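Local structure of tyrocidine synthase 2 (Brevibacillus parabrevis, 6TA8) at residues T317-I320 / G321-S325; Y360-L363 / R364-T368. The protein belongs to the nonribosomal peptide synthetases, large modular enzymes, and is represented here by its condensation-family domain, a two-lobed fold. All coordinates share one frame; numbering follows the deposited sequence.

Interaction 1 of 2, residues T317-I320 / G321-S325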
loop_
_atom_site.group_PDB
_atom_site.type_symbol
_atom_site.label_atom_id
_atom_site.label_comp_id
_atom_site.label_asym_id
_atom_site.label_seq_id
_atom_site.Cartn_x
_atom_site.Cartn_y
_atom_site.Cartn_z
ATOM N N THR A 317 11.729 0.107 -11.986
ATOM C CA THR A 317 10.584 -0.615 -12.533
ATOM C C THR A 317 10.494 -2.026 -11.964
ATOM O O THR A 317 9.401 -2.494 -11.623
ATOM C CB THR A 317 10.665 -0.657 -14.060
ATOM O OG1 THR A 317 11.996 -0.998 -14.464
ATOM C CG2 THR A 317 10.289 0.695 -14.650
ATOM N N ARG A 318 11.627 -2.721 -11.856
ATOM C CA ARG A 318 11.676 -4.072 -11.313
ATOM C C ARG A 318 12.212 -4.106 -9.885
ATOM O O ARG A 318 12.620 -5.170 -9.408
ATOM C CB ARG A 318 12.526 -4.972 -12.211
ATOM C CG ARG A 318 12.127 -4.951 -13.677
ATOM C CD ARG A 318 10.777 -5.610 -13.888
ATOM N NE ARG A 318 10.819 -7.038 -13.592
ATOM C CZ ARG A 318 9.768 -7.847 -13.665
ATOM N NH1 ARG A 318 8.585 -7.368 -14.025
ATOM N NH2 ARG A 318 9.899 -9.135 -13.376
ATOM N N THR A 319 12.226 -2.966 -9.200
ATOM C CA THR A 319 12.778 -2.874 -7.855
ATOM C C THR A 319 11.683 -3.116 -6.825
ATOM O O THR A 319 10.599 -2.528 -6.907
ATOM C CB THR A 319 13.424 -1.507 -7.628
ATOM O OG1 THR A 319 14.538 -1.348 -8.515
ATOM C CG2 THR A 319 13.908 -1.375 -6.190
ATOM N N ILE A 320 11.968 -3.983 -5.857
ATOM C CA ILE A 320 11.038 -4.309 -4.784
ATOM C C ILE A 320 11.433 -3.516 -3.546
ATOM O O ILE A 320 12.613 -3.470 -3.178
ATOM C CB ILE A 320 11.027 -5.821 -4.501
ATOM C CG1 ILE A 320 10.305 -6.558 -5.631
ATOM C CG2 ILE A 320 10.377 -6.123 -3.156
ATOM C CD1 ILE A 320 10.149 -8.037 -5.392
ATOM N N GLY A 321 10.453 -2.879 -2.917
ATOM C CA GLY A 321 10.718 -2.067 -1.745
ATOM C C GLY A 321 9.455 -1.361 -1.315
ATOM O O GLY A 321 8.390 -1.518 -1.920
ATOM N N TRP A 322 9.585 -0.579 -0.245
ATOM C CA TRP A 322 8.486 0.236 0.271
ATOM C C TRP A 322 8.690 1.659 -0.241
ATOM O O TRP A 322 9.365 2.476 0.386
ATOM C CB TRP A 322 8.423 0.180 1.793
ATOM C CG TRP A 322 7.107 0.643 2.349
ATOM C CD1 TRP A 322 5.970 0.910 1.644
ATOM C CD2 TRP A 322 6.793 0.897 3.725
ATOM N NE1 TRP A 322 4.968 1.312 2.494
ATOM C CE2 TRP A 322 5.448 1.311 3.777
ATOM C CE3 TRP A 322 7.518 0.810 4.918
ATOM C CZ2 TRP A 322 4.813 1.638 4.974
ATOM C CZ3 TRP A 322 6.885 1.135 6.105
ATOM C CH2 TRP A 322 5.548 1.545 6.123
ATOM N N PHE A 323 8.095 1.952 -1.396
ATOM C CA PHE A 323 8.237 3.241 -2.057
ATOM C C PHE A 323 7.059 4.171 -1.795
ATOM O O PHE A 323 6.973 5.231 -2.422
ATOM C CB PHE A 323 8.408 3.044 -3.565
ATOM C CG PHE A 323 9.743 2.478 -3.961
ATOM C CD1 PHE A 323 10.052 1.150 -3.713
ATOM C CD2 PHE A 323 10.683 3.272 -4.595
ATOM C CE1 PHE A 323 11.279 0.629 -4.082
ATOM C CE2 PHE A 323 11.909 2.757 -4.968
ATOM C CZ PHE A 323 12.208 1.435 -4.710
ATOM N N THR A 324 6.158 3.801 -0.886
ATOM C CA THR A 324 4.922 4.551 -0.687
ATOM C C THR A 324 5.207 6.001 -0.315
ATOM O O THR A 324 6.010 6.282 0.580
ATOM C CB THR A 324 4.076 3.882 0.399
ATOM O OG1 THR A 324 3.554 2.644 -0.096
ATOM C CG2 THR A 324 2.921 4.783 0.817
ATOM N N SER A 325 4.549 6.920 -1.015
ATOM C CA SER A 325 4.646 8.347 -0.743
ATOM C C SER A 325 3.297 8.852 -0.253
ATOM O O SER A 325 2.272 8.623 -0.904
ATOM C CB SER A 325 5.079 9.117 -1.992
ATOM O OG SER A 325 4.004 9.245 -2.908
#
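Thr319 and Phe323, four residues apart in a loop without regular structure, meet through a methyl group and the edge of a ring. Phe323 can be followed outward from its backbone. Its CB leaves the chain toward the preceding residues, and with CG beside the backbone N (chi1 -72°) the ring reaches back along the loop. CD1 comes to 3.8 Å from Gly321 CA. The next atom, CE1, is as near to Gly321 N, which lies in the ring plane, and stands 4.2 Å from Ile320 C. At the tip, CZ touches Thr319 CG2 at 3.6 Å, the two side chains crossing almost at a right angle. In the condensation-domain fold this loop runs between strands 297-304 and 325-332 of one sheet and passes the HHxxxDG signature: Phe323 N bonds to Asp168, and the Trp322 ring stacks on His164. Gly321, between them, is fully extended. With Thr319 OG1 beside the backbone N (chi1 -64°), CG2 is left anti to that N and meets the ring, while OG1 bonds to the carbonyl of Asp199 and to Thr198. Arg307 serves both partners, donating to Thr319 O and making a cation-pi contact with the Phe323 ring, while Phe201 and Trp204 add further aromatic contacts. Ile320 directs its side chain away from the ring and onto Ser171 and Leu175 of helix 169-187.

Interaction 2 of 2, residues Y360-L363 / R364-T368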
loop_
_atom_site.group_PDB
_atom_site.type_symbol
_atom_site.label_atom_id
_atom_site.label_comp_id
_atom_site.label_asym_id
_atom_site.label_seq_id
_atom_site.Cartn_x
_atom_site.Cartn_y
_atom_site.Cartn_z
ATOM N N TYR A 360 6.645 15.951 -0.530
ATOM C CA TYR A 360 6.109 16.468 0.728
ATOM C C TYR A 360 6.881 15.926 1.925
ATOM O O TYR A 360 7.515 16.685 2.667
ATOM C CB TYR A 360 4.621 16.129 0.852
ATOM C CG TYR A 360 3.982 16.726 2.087
ATOM C CD1 TYR A 360 3.548 18.044 2.095
ATOM C CD2 TYR A 360 3.821 15.977 3.247
ATOM C CE1 TYR A 360 2.969 18.600 3.218
ATOM C CE2 TYR A 360 3.243 16.526 4.377
ATOM C CZ TYR A 360 2.818 17.839 4.356
ATOM O OH TYR A 360 2.240 18.395 5.474
ATOM N N GLU A 361 6.833 14.608 2.134
ATOM C CA GLU A 361 7.481 14.019 3.299
ATOM C C GLU A 361 8.996 13.956 3.162
ATOM O O GLU A 361 9.688 13.785 4.172
ATOM C CB GLU A 361 6.922 12.622 3.568
ATOM C CG GLU A 361 5.564 12.635 4.251
ATOM C CD GLU A 361 5.664 12.461 5.751
ATOM O OE1 GLU A 361 6.589 11.758 6.211
ATOM O OE2 GLU A 361 4.829 13.041 6.476
ATOM N N ILE A 362 9.529 14.098 1.946
ATOM C CA ILE A 362 10.971 14.261 1.796
ATOM C C ILE A 362 11.418 15.570 2.429
ATOM O O ILE A 362 12.519 15.660 2.985
ATOM C CB ILE A 362 11.373 14.186 0.310
ATOM C CG1 ILE A 362 10.931 12.858 -0.303
ATOM C CG2 ILE A 362 12.872 14.351 0.143
ATOM C CD1 ILE A 362 11.336 12.699 -1.753
ATOM N N LEU A 363 10.567 16.597 2.373
ATOM C CA LEU A 363 10.919 17.901 2.920
ATOM C C LEU A 363 10.897 17.927 4.443
ATOM O O LEU A 363 11.554 18.785 5.042
ATOM C CB LEU A 363 9.972 18.972 2.371
ATOM C CG LEU A 363 10.226 19.457 0.942
ATOM C CD1 LEU A 363 9.028 20.233 0.412
ATOM C CD2 LEU A 363 11.488 20.304 0.875
ATOM N N ARG A 364 10.165 17.015 5.085
ATOM C CA ARG A 364 10.072 16.998 6.540
ATOM C C ARG A 364 10.906 15.903 7.189
ATOM O O ARG A 364 11.013 15.880 8.419
ATOM C CB ARG A 364 8.610 16.844 6.982
ATOM C CG ARG A 364 7.944 15.567 6.514
ATOM C CD ARG A 364 6.605 15.357 7.204
ATOM N NE ARG A 364 6.752 15.136 8.639
ATOM C CZ ARG A 364 6.896 13.939 9.199
ATOM N NH1 ARG A 364 6.922 12.849 8.446
ATOM N NH2 ARG A 364 7.020 13.831 10.515
ATOM N N THR A 365 11.498 15.004 6.408
ATOM C CA THR A 365 12.263 13.894 6.960
ATOM C C THR A 365 13.701 13.822 6.470
ATOM O O THR A 365 14.546 13.274 7.180
ATOM C CB THR A 365 11.574 12.556 6.644
ATOM O OG1 THR A 365 11.210 12.518 5.259
ATOM C CG2 THR A 365 10.328 12.382 7.497
ATOM N N LEU A 366 14.005 14.359 5.285
ATOM C CA LEU A 366 15.332 14.224 4.702
ATOM C C LEU A 366 16.022 15.542 4.381
ATOM O O LEU A 366 17.256 15.567 4.331
ATOM C CB LEU A 366 15.269 13.387 3.414
ATOM C CG LEU A 366 14.661 11.987 3.514
ATOM C CD1 LEU A 366 14.721 11.293 2.162
ATOM C CD2 LEU A 366 15.370 11.163 4.578
ATOM N N THR A 367 15.278 16.623 4.158
ATOM C CA THR A 367 15.892 17.884 3.760
ATOM C C THR A 367 16.707 18.468 4.909
ATOM O O THR A 367 16.212 18.603 6.032
ATOM C CB THR A 367 14.822 18.877 3.311
ATOM O OG1 THR A 367 14.108 18.336 2.192
ATOM C CG2 THR A 367 15.458 20.198 2.904
ATOM N N THR A 368 17.958 18.822 4.620
ATOM C CA THR A 368 18.906 19.310 5.620
ATOM C C THR A 368 19.066 20.824 5.575
ATOM O O THR A 368 20.187 21.335 5.647
ATOM C CB THR A 368 20.261 18.633 5.435
ATOM O OG1 THR A 368 20.997 19.310 4.408
ATOM C CG2 THR A 368 20.081 17.175 5.040
#
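Ile362 and Leu366 meet one turn apart where helix 359-365 of the condensation-domain fold gives way to loop, a worked example of a helix end with one buried flank and one open to solvent. On the packed flank Ile362 CG2 lies 4.1 Å from Leu366 CD1, the two side chains crossing at a slant. Pro39 of helix 39-46 and Ala212 of helix 201-212 press on both. Leu363 runs beside Thr367, its CD2 3.5 Å from Thr367 OG1, and Tyr360 sets its ring edge-to-face with Trp224 and with Phe377. The solvent flank is held by charge instead. Glu361 and Arg364 extend side by side in the same direction. Arg364 starts from the position between its backbone N and carbonyl carbon (chi1 61°), then bends at chi3 and brings NH1 to 2.5 Å from Glu361 OE1. In this salt bridge NH1 meets OE1 on the syn side but 28° out of the carboxylate plane, whereas OE1 lies in the guanidinium plane; the two flat groups are turned 49° apart. Around the backbone of this last turn, Ile362 O is gripped by more than one donor: Leu366 N at 3.0 Å, with Thr367 N adding a weak bond. The hydroxyl of Thr367 is a further donor, its OG1 3.2 Å from Ile362 O and on the opposite face of the carbonyl plane from Leu366 N.

In the fold
The two contacts follow one another along the chain, their centres about 18 Å apart and their nearest atoms about 6 Å apart, without touching. Interaction 1 is core, its centre about 10 Å from that of the chain; the centre of interaction 2 lies about 20 Å from it, in a contact only partly buried. Even so, helices 39-46 and 201-212 pack against both, and strand 325-332, which the loop of interaction 1 leads into, is touched by Tyr360 of interaction 2. Their chemistry follows their depth. The 317-325 contact is apolar, and several of its polar atoms bond to other parts of the fold, whereas 360-368 combines apolar packing with its own helix-end hydrogen bonds and a salt bridge.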